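Hypothetical protein (PDB 2H1T) is of unknown function but belongs to a putative glycolipid-binding family with a new fold, and may take part in glycolipid metabolism. Local coordinates at residues 142-147 against 158-163; 101-106 against 130-135. All coordinates share one frame; numbering follows the deposited sequence.

Interaction 1 (142-147 against 158-163); sequences RSMRQA and YENLEG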
loop_
_atom_site.group_PDB
_atom_site.type_symbol
_atom_site.label_atom_id
_atom_site.label_comp_id
_atom_site.label_asym_id
_atom_site.label_seq_id
_atom_site.Cartn_x
_atom_site.Cartn_y
_atom_site.Cartn_z
ATOM N N ARG A 142 -13.579 18.332 -6.870
ATOM C CA ARG A 142 -14.343 19.149 -7.798
ATOM C C ARG A 142 -15.756 18.690 -7.909
ATOM O O ARG A 142 -16.061 17.485 -7.736
ATOM C CB ARG A 142 -13.705 19.177 -9.167
ATOM C CG ARG A 142 -13.637 17.847 -9.836
ATOM C CD ARG A 142 -12.807 17.895 -11.117
ATOM N NE ARG A 142 -12.498 16.535 -11.590
ATOM C CZ ARG A 142 -13.323 15.779 -12.299
ATOM N NH1 ARG A 142 -14.528 16.220 -12.632
ATOM N NH2 ARG A 142 -12.943 14.564 -12.700
ATOM N N SER A 143 -16.628 19.647 -8.205
ATOM C CA SER A 143 -18.031 19.322 -8.406
ATOM C C SER A 143 -18.247 18.442 -9.647
ATOM O O SER A 143 -17.617 18.637 -10.689
ATOM C CB SER A 143 -18.855 20.600 -8.513
ATOM O OG SER A 143 -20.214 20.265 -8.594
HETATM N N MSE A 144 -19.148 17.465 -9.528
HETATM C CA MSE A 144 -19.457 16.554 -10.637
HETATM C C MSE A 144 -20.934 16.148 -10.637
HETATM O O MSE A 144 -21.457 15.679 -9.618
HETATM C CB MSE A 144 -18.596 15.294 -10.580
HETATM C CG MSE A 144 -18.830 14.382 -11.721
HETATM SE SE MSE A 144 -17.922 12.745 -11.452
HETATM C CE MSE A 144 -16.160 13.402 -11.852
ATOM N N ARG A 145 -21.583 16.362 -11.773
ATOM C CA ARG A 145 -22.979 16.017 -11.965
ATOM C C ARG A 145 -23.117 14.507 -12.189
ATOM O O ARG A 145 -22.401 13.926 -12.995
ATOM C CB ARG A 145 -23.576 16.812 -13.134
ATOM C CG ARG A 145 -23.741 18.313 -12.831
ATOM C CD ARG A 145 -24.102 19.140 -14.051
ATOM N NE ARG A 145 -25.303 18.611 -14.688
ATOM C CZ ARG A 145 -25.368 18.092 -15.910
ATOM N NH1 ARG A 145 -24.317 18.080 -16.728
ATOM N NH2 ARG A 145 -26.531 17.623 -16.339
ATOM N N GLN A 146 -24.026 13.897 -11.434
ATOM C CA GLN A 146 -24.231 12.455 -11.453
ATOM C C GLN A 146 -25.721 12.193 -11.451
ATOM O O GLN A 146 -26.488 13.032 -11.022
ATOM C CB GLN A 146 -23.604 11.809 -10.235
ATOM C CG GLN A 146 -22.117 12.054 -10.101
ATOM C CD GLN A 146 -21.507 11.380 -8.915
ATOM O OE1 GLN A 146 -22.212 10.874 -8.021
ATOM N NE2 GLN A 146 -20.177 11.304 -8.916
ATOM N N ALA A 147 -26.133 11.010 -11.899
ATOM C CA ALA A 147 -27.524 10.590 -11.695
ATOM C C ALA A 147 -27.612 9.203 -11.077
ATOM O O ALA A 147 -26.775 8.310 -11.357
ATOM C CB ALA A 147 -28.312 10.628 -12.998
ATOM N N TYR A 158 -26.291 3.972 -11.883
ATOM C CA TYR A 158 -25.428 5.127 -11.670
ATOM C C TYR A 158 -25.047 5.660 -13.072
ATOM O O TYR A 158 -24.757 4.880 -13.963
ATOM C CB TYR A 158 -24.144 4.758 -10.865
ATOM C CG TYR A 158 -23.165 5.898 -10.962
ATOM C CD1 TYR A 158 -23.270 7.000 -10.111
ATOM C CD2 TYR A 158 -22.217 5.949 -12.006
ATOM C CE1 TYR A 158 -22.389 8.106 -10.283
ATOM C CE2 TYR A 158 -21.401 7.037 -12.200
ATOM C CZ TYR A 158 -21.499 8.118 -11.335
ATOM O OH TYR A 158 -20.626 9.191 -11.525
ATOM N N GLU A 159 -25.046 6.966 -13.272
ATOM C CA GLU A 159 -24.554 7.585 -14.510
ATOM C C GLU A 159 -23.704 8.844 -14.243
ATOM O O GLU A 159 -24.089 9.710 -13.455
ATOM C CB GLU A 159 -25.716 7.998 -15.410
ATOM C CG GLU A 159 -26.744 6.906 -15.681
ATOM C CD GLU A 159 -27.938 7.383 -16.464
ATOM O OE1 GLU A 159 -27.852 7.443 -17.720
ATOM O OE2 GLU A 159 -28.974 7.673 -15.826
ATOM N N ASN A 160 -22.590 8.966 -14.948
ATOM C CA ASN A 160 -21.899 10.249 -15.074
ATOM C C ASN A 160 -22.690 11.201 -15.959
ATOM O O ASN A 160 -23.132 10.819 -17.066
ATOM C CB ASN A 160 -20.526 10.046 -15.716
ATOM C CG ASN A 160 -19.779 11.364 -15.953
ATOM O OD1 ASN A 160 -19.915 12.002 -17.021
ATOM N ND2 ASN A 160 -18.966 11.764 -14.975
ATOM N N LEU A 161 -22.807 12.444 -15.521
ATOM C CA LEU A 161 -23.465 13.450 -16.341
ATOM C C LEU A 161 -22.504 14.449 -16.955
ATOM O O LEU A 161 -22.951 15.387 -17.609
ATOM C CB LEU A 161 -24.587 14.152 -15.561
ATOM C CG LEU A 161 -25.732 13.300 -15.024
ATOM C CD1 LEU A 161 -26.852 14.181 -14.467
ATOM C CD2 LEU A 161 -26.299 12.413 -16.065
ATOM N N GLU A 162 -21.192 14.277 -16.823
ATOM C CA GLU A 162 -20.304 15.346 -17.322
ATOM C C GLU A 162 -19.741 15.150 -18.727
ATOM O O GLU A 162 -19.136 16.080 -19.283
ATOM C CB GLU A 162 -19.158 15.644 -16.350
ATOM C CG GLU A 162 -19.587 16.035 -14.968
ATOM C CD GLU A 162 -19.985 17.489 -14.808
ATOM O OE1 GLU A 162 -19.623 18.332 -15.650
ATOM O OE2 GLU A 162 -20.653 17.808 -13.810
ATOM N N GLY A 163 -19.959 13.983 -19.338
ATOM C CA GLY A 163 -19.533 13.781 -20.722
ATOM C C GLY A 163 -18.958 12.424 -21.053
ATOM O O GLY A 163 -19.032 12.020 -22.215
HETATM O O HOH W 1 -21.560 19.887 -16.241
#
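Glu162 OE2 accepts the backbone N-H of Arg145 (Arg145 N to OE2 2.7 Å) through its anti lone pair, the one turned away from the other carboxylate oxygen. It illustrates how a side chain can continue a beta hairpin after the backbone has parted. In the antiparallel hairpin of strands 142-152 and 155-160, Ala147 and Glu159 form a hydrogen-bonded pair, with Ala147 N 2.9 Å from Glu159 O. Leu161 N then reaches Arg145 O at 3.0 Å, the donor lying well above the carbonyl plane. Where the next bond would come from Arg145 N to a strand carbonyl, the chain has turned and the Glu162 carboxylate stands in, its CD swung round by a bend at chi2 (-82°). That turn is an Asx turn: Asn160 OD1 accepts Glu162 N at 2.6 Å and, weakly, Gly163 N. Leu161 CB sits over one face of the Arg145 guanidinium, toward its rim, while Leu161 CD1 and CD2 each lie 4.1 Å from Ala147 CB. Gln146 and Asn160 point from the other side of the sheet. There the Gln146 amide, whose NE2 is hydrogen-bonded to Asp104 OD2, meets the edge of the Tyr158 ring with the two planes 87° apart. Tyr158 OH is hydrogen-bonded to a bound methylpentanediol, probably from the crystallisation liquor though possibly marking a pocket. Selenomethionine Met144 crosses Asn160 at about a right angle, SE 3.8 Å from ND2.

Interaction 2 (101-106 against 130-135); sequences LDIDIW and RALYIE
Ile103 and Ile134 meet methyl to methyl, CD1 to CD1 at 3.7 Å, and Ile134 CD1 also rests against Ile103 CG2, at the V between the two branches. The pair belongs to a beta-alpha-beta unit, in which helix 113-119 connects parallel strands 102-106 and 126-135, and it shows how such strands sort their side chains by face. On this side strand 60-69 of the other sheet packs on Ile103 (Leu60, Ala63), Ile105 and Ile134 (both Phe65), while Leu132 meets Phe97 and Pro141. Between the faces, Asp104 N goes to Leu132 O, and Asp104 O receives Ile134 N at 2.8 Å, nearly along the C=O axis. On the opposite side, Tyr133 and Trp106 both hold CG anti to the backbone N (chi1 174° and 166°) and run side by side. The phenol oxygen lies against the indole stem, Tyr133 OH 3.4 Å from Trp106 CB, and Glu135 CG lies 3.6 Å from Trp106 CD1. Tyr133 OH donates to Glu135 OE1 at 2.8 Å. Asp104 CG comes 4.0 Å from Tyr133 CD1, carboxylate and ring planes 82° apart. Water 2 links Leu101 N, Asp102 OD2 and Arg130 O. The chemistry thus differs by face: branched aliphatics join the two sheets, whereas acids already partnered (Asp102 by Arg118, Asp104 by Gln146) and aromatics form a side that could bear on ligand binding.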
loop_
_atom_site.group_PDB
_atom_site.type_symbol
_atom_site.label_atom_id
_atom_site.label_comp_id
_atom_site.label_asym_id
_atom_site.label_seq_id
_atom_site.Cartn_x
_atom_site.Cartn_y
_atom_site.Cartn_z
ATOM N N LEU A 101 -24.058 18.096 -1.975
ATOM C CA LEU A 101 -24.516 17.524 -0.698
ATOM C C LEU A 101 -23.775 16.226 -0.294
ATOM O O LEU A 101 -23.799 15.848 0.895
ATOM C CB LEU A 101 -26.013 17.186 -0.800
ATOM C CG LEU A 101 -26.949 18.353 -1.151
ATOM C CD1 LEU A 101 -28.397 17.875 -1.219
ATOM C CD2 LEU A 101 -26.797 19.467 -0.177
ATOM N N ASP A 102 -23.197 15.524 -1.289
ATOM C CA ASP A 102 -22.559 14.222 -1.097
ATOM C C ASP A 102 -21.120 14.295 -1.630
ATOM O O ASP A 102 -20.813 15.067 -2.563
ATOM C CB ASP A 102 -23.304 13.090 -1.798
ATOM C CG ASP A 102 -24.786 13.190 -1.641
ATOM O OD1 ASP A 102 -25.320 12.950 -0.510
ATOM O OD2 ASP A 102 -25.418 13.551 -2.653
ATOM N N ILE A 103 -20.266 13.496 -1.023
ATOM C CA ILE A 103 -18.900 13.285 -1.489
ATOM C C ILE A 103 -18.869 11.953 -2.265
ATOM O O ILE A 103 -19.623 11.029 -1.958
ATOM C CB ILE A 103 -17.892 13.275 -0.300
ATOM C CG1 ILE A 103 -17.523 14.702 0.084
ATOM C CG2 ILE A 103 -16.587 12.585 -0.639
ATOM C CD1 ILE A 103 -16.441 14.778 1.202
ATOM N N ASP A 104 -18.011 11.900 -3.275
ATOM C CA ASP A 104 -17.694 10.683 -4.019
ATOM C C ASP A 104 -16.165 10.595 -4.056
ATOM O O ASP A 104 -15.482 11.460 -4.621
ATOM C CB ASP A 104 -18.297 10.758 -5.422
ATOM C CG ASP A 104 -17.972 9.544 -6.291
ATOM O OD1 ASP A 104 -17.188 8.635 -5.870
ATOM O OD2 ASP A 104 -18.500 9.502 -7.440
ATOM N N ILE A 105 -15.642 9.563 -3.417
ATOM C CA ILE A 105 -14.185 9.341 -3.316
ATOM C C ILE A 105 -13.903 8.241 -4.316
ATOM O O ILE A 105 -14.561 7.206 -4.272
ATOM C CB ILE A 105 -13.785 8.785 -1.920
ATOM C CG1 ILE A 105 -14.001 9.810 -0.789
ATOM C CG2 ILE A 105 -12.322 8.351 -1.942
ATOM C CD1 ILE A 105 -14.255 9.190 0.578
ATOM N N TRP A 106 -12.887 8.435 -5.155
ATOM C CA TRP A 106 -12.289 7.353 -5.984
ATOM C C TRP A 106 -10.963 6.998 -5.316
ATOM O O TRP A 106 -10.204 7.890 -4.941
ATOM C CB TRP A 106 -12.014 7.802 -7.445
ATOM C CG TRP A 106 -11.124 6.841 -8.179
ATOM C CD1 TRP A 106 -9.743 6.904 -8.342
ATOM C CD2 TRP A 106 -11.532 5.612 -8.808
ATOM N NE1 TRP A 106 -9.293 5.773 -9.012
ATOM C CE2 TRP A 106 -10.368 4.980 -9.318
ATOM C CE3 TRP A 106 -12.764 4.972 -8.954
ATOM C CZ2 TRP A 106 -10.414 3.757 -9.988
ATOM C CZ3 TRP A 106 -12.806 3.749 -9.629
ATOM C CH2 TRP A 106 -11.639 3.163 -10.131
ATOM N N ARG A 130 -25.399 16.813 -7.557
ATOM C CA ARG A 130 -24.093 17.430 -7.666
ATOM C C ARG A 130 -23.189 16.862 -6.568
ATOM O O ARG A 130 -23.351 17.133 -5.362
ATOM C CB ARG A 130 -24.224 18.953 -7.641
ATOM C CG ARG A 130 -22.910 19.691 -7.903
ATOM C CD ARG A 130 -23.037 21.229 -7.773
ATOM N NE ARG A 130 -23.910 21.766 -8.791
ATOM C CZ ARG A 130 -23.587 21.869 -10.086
ATOM N NH1 ARG A 130 -22.377 21.509 -10.553
ATOM N NH2 ARG A 130 -24.492 22.331 -10.945
ATOM N N ALA A 131 -22.269 15.993 -6.975
ATOM C CA ALA A 131 -21.416 15.318 -6.038
ATOM C C ALA A 131 -20.083 16.034 -5.923
ATOM O O ALA A 131 -19.558 16.560 -6.903
ATOM C CB ALA A 131 -21.171 13.851 -6.478
ATOM N N LEU A 132 -19.511 16.060 -4.736
ATOM C CA LEU A 132 -18.127 16.556 -4.597
ATOM C C LEU A 132 -17.132 15.408 -4.802
ATOM O O LEU A 132 -16.942 14.548 -3.947
ATOM C CB LEU A 132 -17.948 17.293 -3.254
ATOM C CG LEU A 132 -16.610 17.922 -2.998
ATOM C CD1 LEU A 132 -16.297 19.003 -4.080
ATOM C CD2 LEU A 132 -16.590 18.546 -1.572
ATOM N N TYR A 133 -16.512 15.385 -5.977
ATOM C CA TYR A 133 -15.729 14.231 -6.424
ATOM C C TYR A 133 -14.295 14.489 -5.996
ATOM O O TYR A 133 -13.700 15.523 -6.349
ATOM C CB TYR A 133 -15.799 14.095 -7.927
ATOM C CG TYR A 133 -14.899 13.009 -8.491
ATOM C CD1 TYR A 133 -15.183 11.651 -8.262
ATOM C CD2 TYR A 133 -13.782 13.327 -9.266
ATOM C CE1 TYR A 133 -14.376 10.633 -8.784
ATOM C CE2 TYR A 133 -12.980 12.307 -9.785
ATOM C CZ TYR A 133 -13.278 10.977 -9.539
ATOM O OH TYR A 133 -12.431 10.003 -10.064
ATOM N N ILE A 134 -13.745 13.542 -5.244
ATOM C CA ILE A 134 -12.378 13.638 -4.685
ATOM C C ILE A 134 -11.662 12.341 -5.079
ATOM O O ILE A 134 -12.019 11.254 -4.631
ATOM C CB ILE A 134 -12.414 13.771 -3.134
ATOM C CG1 ILE A 134 -13.351 14.904 -2.739
ATOM C CG2 ILE A 134 -10.968 14.016 -2.558
ATOM C CD1 ILE A 134 -13.709 14.982 -1.255
ATOM N N GLU A 135 -10.668 12.488 -5.941
ATOM C CA GLU A 135 -9.912 11.372 -6.497
ATOM C C GLU A 135 -8.598 11.255 -5.767
ATOM O O GLU A 135 -7.758 12.175 -5.828
ATOM C CB GLU A 135 -9.723 11.600 -7.989
ATOM C CG GLU A 135 -9.187 10.466 -8.760
ATOM C CD GLU A 135 -9.023 10.825 -10.245
ATOM O OE1 GLU A 135 -10.042 11.092 -10.940
ATOM O OE2 GLU A 135 -7.869 10.816 -10.706
HETATM O O HOH W 2 -25.165 15.975 -3.889
#

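How the interactions relate
Interaction 2 closes before interaction 1 opens along the chain, yet their centres lie only 10 Å apart because strands 126-135 and 142-152, consecutive in sequence, are neighbours in one mixed sheet. The order across it runs 102-106, 126-135, 142-152, 155-160, and so from a parallel pair at the edge of the sheet within this chain to antiparallel ones. Backbone hydrogen bonds join the two contacts, Arg142 O to Tyr133 N and Met144 O to Ala131 N. On the face bearing Tyr133 and Ala131, Met144 CE packs 3.5 Å from Tyr133 CD2 and the Gln146 amide touches Ala131. Tyr133 and Tyr158 thus share one side, each near bound methylpentanediol, probably from the liquor, which may mark a pocket.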